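Local atomic coordinates of MMACHC-like protein (Caenorhabditis elegans, PDB entry 5UJC), a protein that binds vitamin B12 derivatives and probably processes them, removing the upper ligand of cyanocobalamin reductively and of alkylcobalamins with glutathione. Residues 162-167 with 222-227; 157-162 with 214-219; 133-138 with 173-178. All blocks are in the same frame, centred on the assembly; numbering follows the deposited sequence.

Contact 1 of 3, residues 162-167 with 222-227; sequences AGRMGP and FNYNWK
R164 lays its guanidinium on one face of the Y224 ring, a cation-pi stack that joins the loop between strands 145-147 and 174-176 to the C-terminal part of helix 212-225, at the wall of the cobalamin pocket, to which M165 and N223 belong. The evidence is direct: CZ of R164 stands 4.0 Å from the centroid of the Y224 ring and 22° off the ring normal, with the two planes inclined by 29°. The overlap is displaced toward the ring's rim, where NH2 of R164 comes 3.4 Å from CD2 of Y224. CB of R164 lies on the same side of the ring plane, near the opposite rim, 3.6 Å from CE1 of Y224; bends at chi2 (-77°) and chi3 then bring the guanidinium back over the ring that CB already touches. M165 arrives in the ring plane instead. Its CG meets the edge at CE1 of Y224 (3.8 Å), and its sulfur, oblique to the ring, makes a Met-aromatic contact. Beyond the sulfur the methionine methyl reaches N223.

Further out, the ring of F171 meets that of Y224 at an inclination. The amide of N223 is fixed by ND2, which donates to the backbone oxygens of I172 and L219; its OD1 accepts a hydrogen bond from co-methylcobalamin. The backbone nitrogens of R164 and M165 both bind a tartrate, probably from the crystallisation liquor. M165 bridges the more exposed cation-pi pair and a buried, ligand-binding asparagine: its CE lies 3.6 Å from the backbone O of N223 and equally far from OD1 of N223.

Contact 2 of 3, residues 157-162 with 214-219; sequences VTWPPA and DVRTAL
W159 extends its indole across R216 because its CG is anti to the backbone N (chi1 -174°) and chi2, at 88°, turns the ring broadside to helix 212-225. On the helix, R216 sets CG anti to its own carbonyl carbon and keeps chi2 extended (-173°), which lays CB, CG and CD along one indole face before the chain bends at chi3. The resulting contact is CH-pi: CG of R216 stands 3.6 Å from the centroid of the six-membered ring of W159, close above its centre. CD of R216 continues over the ring fusion, 3.7 Å from CD2 of W159. The guanidinium does not stack, since its plane is steeply inclined to the indole.

L219, one helical turn on, comes to the edge of the same ring and lies near its plane, with CD1 3.8 Å from CH2 of W159. The opposite indole face is backed by P160, whose CB is 4.1 Å above the plane of the W159 ring, next to the cis peptide bond that joins these two residues. F171 adds an edge-to-face ring contact.

Polar ends are engaged beyond the two segments. NE1 of W159 donates to E220, on the same helix, while R216 forms a salt bridge with E213 through NH1 and a hydrogen bond to the backbone oxygen of F152 through NH2. The chemistry is thus divided: methylene and methyl groups hold the indole by dispersion, and the arginine's charge is directed to a carboxylate and a carbonyl instead of the aromatic face.

Contact 3 of 3, residues 133-138 with 173-178; sequences LMQTCG and GLSLHP
Q135 meets G173 and S175 where the short helix 134-140 packs against strand 174-176, one strand of a two-stranded antiparallel sheet with 145-147 in the nitroreductase-like fold of the MMACHC family. Along 133-138, L133 occupies the N-cap position, its O accepting from C137 N (3.1 Å). M134 gives its backbone nitrogen to co-methylcobalamin and turns its side chain onto strand 185-196.

Next comes Q135, which carries the contact. Its CG lies beside the backbone N (chi1 -62°) and the chain then extends, bringing NE2 of Q135 to 3.0 Å from O of G173. This bond is bent, with 139° at the hydrogen, and the donor sits above the carbonyl plane, 57° out of it. NE2 also donates to the cobalamin, so the amide is shared between loop and ligand; S175 N binds the same ligand oxygen. A leucine in place of Q135 would probably leave G173 O and that oxygen without this donor.

CB and CG of Q135 both rest on OG of S175, while Y146 and F186 touch the two side chains. The second link is a water, donating to O of Q135 at 2.8 Å and accepting from OG of S175 at 2.7 Å. T136 faces helix 32-39, and G138 N donates to M134 O at 2.8 Å.

Contact 3 is buried, its centre about 8 Å from that of the chain, whereas contacts 1 and 2 lie some 20 Å and 23 Å out and are only partly buried. The outer two share helix 212-225 and the loop leading to strand 174-176, and touch where Y224 OH packs on P161. Their chemistry is aromatic: a guanidinium stacks on a ring in contact 1, whereas in contact 2 arginine methylenes make CH-pi contact and the charge is paired with E213. Contact 3 is polar, using an amide and a water. F222 and L219 of the helix pack on G173 and L174, joining all three; contacts 1 and 3 reach the cobalamin directly.

Contact 1 of 3, residues 162-167 with 222-227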
# COMPACT_ATOMS: atom_id res chain seq x y z
N ALA A 162 -22.91 8.41 12.43
CA ALA A 162 -22.12 9.65 12.61
C ALA A 162 -21.54 9.68 14.00
O ALA A 162 -22.16 9.20 14.95
CB ALA A 162 -22.99 10.87 12.37
N GLY A 163 -20.34 10.25 14.12
CA GLY A 163 -19.72 10.53 15.42
C GLY A 163 -19.33 9.29 16.22
O GLY A 163 -19.33 9.32 17.44
N ARG A 164 -18.96 8.21 15.52
CA ARG A 164 -18.50 6.99 16.20
C ARG A 164 -16.97 6.98 16.35
O ARG A 164 -16.42 6.16 17.09
CB ARG A 164 -18.97 5.74 15.44
CG ARG A 164 -20.41 5.33 15.73
CD ARG A 164 -20.55 4.62 17.07
NE ARG A 164 -19.72 3.41 17.14
CZ ARG A 164 -20.06 2.22 16.62
NH1 ARG A 164 -21.22 2.05 15.98
NH2 ARG A 164 -19.21 1.18 16.75
N MET A 165 -16.29 7.88 15.65
CA MET A 165 -14.83 7.86 15.63
C MET A 165 -14.25 9.12 16.23
O MET A 165 -14.95 10.13 16.44
CB MET A 165 -14.34 7.67 14.22
CG MET A 165 -14.82 6.38 13.61
SD MET A 165 -14.52 6.32 11.87
CE MET A 165 -12.76 5.94 11.88
N GLY A 166 -12.97 9.05 16.54
CA GLY A 166 -12.28 10.14 17.23
C GLY A 166 -12.08 11.38 16.38
O GLY A 166 -12.42 11.38 15.18
N PRO A 167 -11.50 12.44 16.98
CA PRO A 167 -11.32 13.71 16.29
C PRO A 167 -10.47 13.58 15.05
O PRO A 167 -9.48 12.82 15.04
CB PRO A 167 -10.60 14.59 17.34
CG PRO A 167 -10.97 14.00 18.63
CD PRO A 167 -11.06 12.52 18.38
N PHE A 222 -13.29 -2.41 9.80
CA PHE A 222 -12.10 -1.62 9.46
C PHE A 222 -12.05 -0.32 10.27
O PHE A 222 -11.06 -0.02 10.92
CB PHE A 222 -12.10 -1.33 7.95
CG PHE A 222 -10.94 -0.49 7.47
CD1 PHE A 222 -9.62 -0.85 7.76
CD2 PHE A 222 -11.16 0.62 6.66
CE1 PHE A 222 -8.57 -0.11 7.27
CE2 PHE A 222 -10.10 1.36 6.17
CZ PHE A 222 -8.81 0.98 6.47
N ASN A 223 -13.11 0.47 10.22
CA ASN A 223 -13.08 1.78 10.86
C ASN A 223 -13.12 1.73 12.37
O ASN A 223 -12.49 2.56 13.02
CB ASN A 223 -14.18 2.66 10.32
CG ASN A 223 -13.84 3.21 8.95
OD1 ASN A 223 -12.95 4.06 8.81
ND2 ASN A 223 -14.49 2.67 7.91
N TYR A 224 -13.85 0.76 12.93
CA TYR A 224 -14.10 0.70 14.39
C TYR A 224 -13.19 -0.28 15.13
O TYR A 224 -13.04 -0.16 16.35
CB TYR A 224 -15.55 0.33 14.66
CG TYR A 224 -16.58 1.25 14.00
CD1 TYR A 224 -16.30 2.60 13.76
CD2 TYR A 224 -17.84 0.77 13.69
CE1 TYR A 224 -17.26 3.44 13.20
CE2 TYR A 224 -18.79 1.59 13.12
CZ TYR A 224 -18.50 2.91 12.88
OH TYR A 224 -19.48 3.71 12.34
N ASN A 225 -12.61 -1.27 14.42
CA ASN A 225 -11.96 -2.41 15.08
C ASN A 225 -10.67 -2.84 14.40
O ASN A 225 -10.22 -3.95 14.59
CB ASN A 225 -12.92 -3.61 15.12
CG ASN A 225 -14.20 -3.31 15.86
OD1 ASN A 225 -15.27 -3.26 15.27
ND2 ASN A 225 -14.08 -3.05 17.11
N TRP A 226 -10.05 -1.94 13.64
CA TRP A 226 -8.90 -2.31 12.84
C TRP A 226 -7.75 -2.93 13.61
O TRP A 226 -6.97 -3.74 13.04
CB TRP A 226 -8.37 -1.13 11.99
CG TRP A 226 -8.04 0.09 12.76
CD1 TRP A 226 -8.85 1.18 12.97
CD2 TRP A 226 -6.80 0.40 13.38
NE1 TRP A 226 -8.21 2.11 13.70
CE2 TRP A 226 -6.94 1.66 13.96
CE3 TRP A 226 -5.57 -0.27 13.50
CZ2 TRP A 226 -5.91 2.27 14.65
CZ3 TRP A 226 -4.56 0.34 14.19
CH2 TRP A 226 -4.72 1.60 14.73
N LYS A 227 -7.60 -2.59 14.88
CA LYS A 227 -6.48 -3.16 15.68
C LYS A 227 -6.56 -4.68 15.77
O LYS A 227 -5.54 -5.34 15.95
CB LYS A 227 -6.43 -2.56 17.06
CG LYS A 227 -5.99 -1.12 17.05
CD LYS A 227 -6.03 -0.51 18.43
CE LYS A 227 -5.42 0.88 18.42
NZ LYS A 227 -5.42 1.47 19.78

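Contact 2 of 3, residues 157-162 with 214-219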
# COMPACT_ATOMS: atom_id res chain seq x y z
N VAL A 157 -31.91 5.27 5.04
CA VAL A 157 -31.09 4.59 6.03
C VAL A 157 -29.91 5.49 6.38
O VAL A 157 -29.23 6.01 5.48
CB VAL A 157 -30.57 3.23 5.52
CG1 VAL A 157 -29.70 2.55 6.59
CG2 VAL A 157 -31.73 2.32 5.13
N THR A 158 -29.69 5.68 7.67
CA THR A 158 -28.54 6.44 8.14
C THR A 158 -27.37 5.48 8.34
O THR A 158 -27.30 4.79 9.34
CB THR A 158 -28.87 7.18 9.46
OG1 THR A 158 -29.84 8.20 9.19
CG2 THR A 158 -27.60 7.82 10.08
N TRP A 159 -26.52 5.40 7.33
CA TRP A 159 -25.30 4.58 7.38
C TRP A 159 -24.22 5.25 6.51
O TRP A 159 -24.52 5.65 5.39
CB TRP A 159 -25.58 3.14 6.87
CG TRP A 159 -24.41 2.25 7.05
CD1 TRP A 159 -24.09 1.51 8.15
CD2 TRP A 159 -23.29 2.14 6.16
NE1 TRP A 159 -22.86 0.94 8.00
CE2 TRP A 159 -22.34 1.31 6.79
CE3 TRP A 159 -22.99 2.66 4.90
CZ2 TRP A 159 -21.14 0.96 6.19
CZ3 TRP A 159 -21.79 2.33 4.31
CH2 TRP A 159 -20.89 1.47 4.95
N PRO A 160 -22.96 5.33 6.98
CA PRO A 160 -22.54 4.86 8.31
C PRO A 160 -23.06 5.73 9.43
O PRO A 160 -23.52 6.84 9.17
CB PRO A 160 -21.01 4.96 8.24
CG PRO A 160 -20.74 5.97 7.19
CD PRO A 160 -21.82 5.80 6.18
N PRO A 161 -22.99 5.23 10.68
CA PRO A 161 -23.24 6.07 11.86
C PRO A 161 -22.41 7.35 11.82
O PRO A 161 -21.33 7.37 11.20
CB PRO A 161 -22.78 5.18 13.02
CG PRO A 161 -22.88 3.79 12.51
CD PRO A 161 -22.60 3.86 11.05
N ALA A 162 -22.91 8.41 12.43
CA ALA A 162 -22.12 9.65 12.61
C ALA A 162 -21.54 9.68 14.00
O ALA A 162 -22.16 9.20 14.95
CB ALA A 162 -22.99 10.87 12.37
N ASP A 214 -22.29 -7.57 3.63
CA ASP A 214 -20.88 -7.95 3.94
C ASP A 214 -19.95 -6.77 3.80
O ASP A 214 -19.06 -6.56 4.64
CB ASP A 214 -20.38 -9.09 3.04
CG ASP A 214 -21.05 -10.41 3.34
OD1 ASP A 214 -21.46 -10.64 4.51
OD2 ASP A 214 -21.14 -11.23 2.42
N VAL A 215 -20.19 -5.94 2.78
CA VAL A 215 -19.37 -4.74 2.57
C VAL A 215 -19.52 -3.80 3.75
O VAL A 215 -18.52 -3.30 4.30
CB VAL A 215 -19.73 -4.01 1.25
CG1 VAL A 215 -18.95 -2.70 1.13
CG2 VAL A 215 -19.48 -4.90 0.05
N ARG A 216 -20.77 -3.56 4.18
CA ARG A 216 -20.98 -2.63 5.28
C ARG A 216 -20.34 -3.16 6.58
O ARG A 216 -19.72 -2.40 7.32
CB ARG A 216 -22.47 -2.31 5.47
CG ARG A 216 -23.05 -1.42 4.36
CD ARG A 216 -24.49 -0.96 4.64
NE ARG A 216 -25.42 -1.97 4.22
CZ ARG A 216 -25.98 -2.06 3.00
NH1 ARG A 216 -26.76 -3.08 2.72
NH2 ARG A 216 -25.76 -1.13 2.05
N THR A 217 -20.43 -4.47 6.80
CA THR A 217 -19.80 -5.08 7.98
C THR A 217 -18.27 -4.93 7.91
O THR A 217 -17.63 -4.59 8.90
CB THR A 217 -20.18 -6.55 8.12
OG1 THR A 217 -21.60 -6.64 8.25
CG2 THR A 217 -19.54 -7.17 9.35
N ALA A 218 -17.70 -5.18 6.74
CA ALA A 218 -16.25 -5.06 6.55
C ALA A 218 -15.79 -3.63 6.84
O ALA A 218 -14.76 -3.41 7.51
CB ALA A 218 -15.86 -5.47 5.14
N LEU A 219 -16.55 -2.65 6.34
CA LEU A 219 -16.19 -1.27 6.54
C LEU A 219 -16.29 -0.85 8.01
O LEU A 219 -15.45 -0.07 8.49
CB LEU A 219 -17.02 -0.35 5.64
CG LEU A 219 -16.71 -0.44 4.14
CD1 LEU A 219 -17.70 0.32 3.30
CD2 LEU A 219 -15.33 0.03 3.87

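Contact 3 of 3, residues 133-138 with 173-178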
# COMPACT_ATOMS: atom_id res chain seq x y z
N LEU A 133 -4.08 9.26 -4.02
CA LEU A 133 -5.04 8.43 -3.30
C LEU A 133 -4.89 6.99 -3.72
O LEU A 133 -5.28 6.60 -4.83
CB LEU A 133 -6.47 8.96 -3.53
CG LEU A 133 -6.71 10.36 -2.96
CD1 LEU A 133 -8.11 10.79 -3.26
CD2 LEU A 133 -6.43 10.40 -1.45
N MET A 134 -4.27 6.21 -2.86
CA MET A 134 -3.82 4.87 -3.23
C MET A 134 -4.92 3.87 -3.50
O MET A 134 -4.80 3.02 -4.39
CB MET A 134 -2.92 4.31 -2.13
CG MET A 134 -1.61 4.99 -2.03
SD MET A 134 -0.64 4.78 -3.51
CE MET A 134 0.89 5.52 -3.01
N GLN A 135 -6.03 3.98 -2.77
CA GLN A 135 -7.14 3.05 -3.00
C GLN A 135 -7.78 3.29 -4.35
O GLN A 135 -8.19 2.36 -5.05
CB GLN A 135 -8.17 3.13 -1.87
CG GLN A 135 -7.58 2.73 -0.53
CD GLN A 135 -8.33 3.31 0.62
OE1 GLN A 135 -8.53 4.52 0.70
NE2 GLN A 135 -8.78 2.44 1.53
N THR A 136 -7.81 4.55 -4.77
CA THR A 136 -8.30 4.88 -6.12
C THR A 136 -7.34 4.32 -7.18
O THR A 136 -7.78 3.70 -8.14
CB THR A 136 -8.51 6.39 -6.28
OG1 THR A 136 -9.58 6.81 -5.41
CG2 THR A 136 -8.86 6.75 -7.70
N CYS A 137 -6.02 4.50 -6.97
CA CYS A 137 -5.05 3.89 -7.89
C CYS A 137 -5.26 2.38 -7.98
O CYS A 137 -5.21 1.81 -9.04
CB CYS A 137 -3.60 4.15 -7.45
SG CYS A 137 -3.09 5.86 -7.53
N GLY A 138 -5.44 1.73 -6.84
CA GLY A 138 -5.59 0.29 -6.82
C GLY A 138 -6.79 -0.19 -7.59
O GLY A 138 -6.75 -1.26 -8.25
N GLY A 173 -13.20 4.22 3.26
CA GLY A 173 -13.35 2.97 2.53
C GLY A 173 -12.18 2.02 2.70
O GLY A 173 -11.15 2.36 3.33
N LEU A 174 -12.32 0.86 2.06
CA LEU A 174 -11.42 -0.27 2.23
C LEU A 174 -11.25 -0.96 0.91
O LEU A 174 -12.24 -1.28 0.23
CB LEU A 174 -11.98 -1.27 3.24
CG LEU A 174 -11.19 -2.57 3.44
CD1 LEU A 174 -9.83 -2.29 4.10
CD2 LEU A 174 -12.00 -3.53 4.29
N SER A 175 -9.99 -1.24 0.54
CA SER A 175 -9.69 -2.06 -0.64
C SER A 175 -9.40 -3.48 -0.24
O SER A 175 -8.74 -3.73 0.78
CB SER A 175 -8.48 -1.50 -1.39
OG SER A 175 -8.72 -0.20 -1.84
N LEU A 176 -9.84 -4.43 -1.08
CA LEU A 176 -9.56 -5.83 -0.86
C LEU A 176 -8.93 -6.46 -2.08
O LEU A 176 -9.43 -6.34 -3.21
CB LEU A 176 -10.85 -6.60 -0.45
CG LEU A 176 -11.44 -6.21 0.92
CD1 LEU A 176 -12.81 -6.81 1.11
CD2 LEU A 176 -10.51 -6.59 2.07
N HIS A 177 -7.81 -7.11 -1.84
CA HIS A 177 -6.97 -7.72 -2.85
C HIS A 177 -7.46 -9.15 -3.13
O HIS A 177 -7.89 -9.85 -2.22
CB HIS A 177 -5.54 -7.72 -2.31
CG HIS A 177 -4.49 -8.11 -3.30
ND1 HIS A 177 -4.30 -9.41 -3.71
CD2 HIS A 177 -3.55 -7.38 -3.92
CE1 HIS A 177 -3.29 -9.45 -4.57
NE2 HIS A 177 -2.82 -8.23 -4.71
N PRO A 178 -7.38 -9.59 -4.39
CA PRO A 178 -7.93 -10.91 -4.73
C PRO A 178 -7.19 -12.12 -4.12
O PRO A 178 -7.75 -13.24 -4.06
CB PRO A 178 -7.85 -10.94 -6.27
CG PRO A 178 -6.82 -9.95 -6.62
CD PRO A 178 -6.91 -8.88 -5.58
O HOH W 1 -8.02 -0.33 -4.43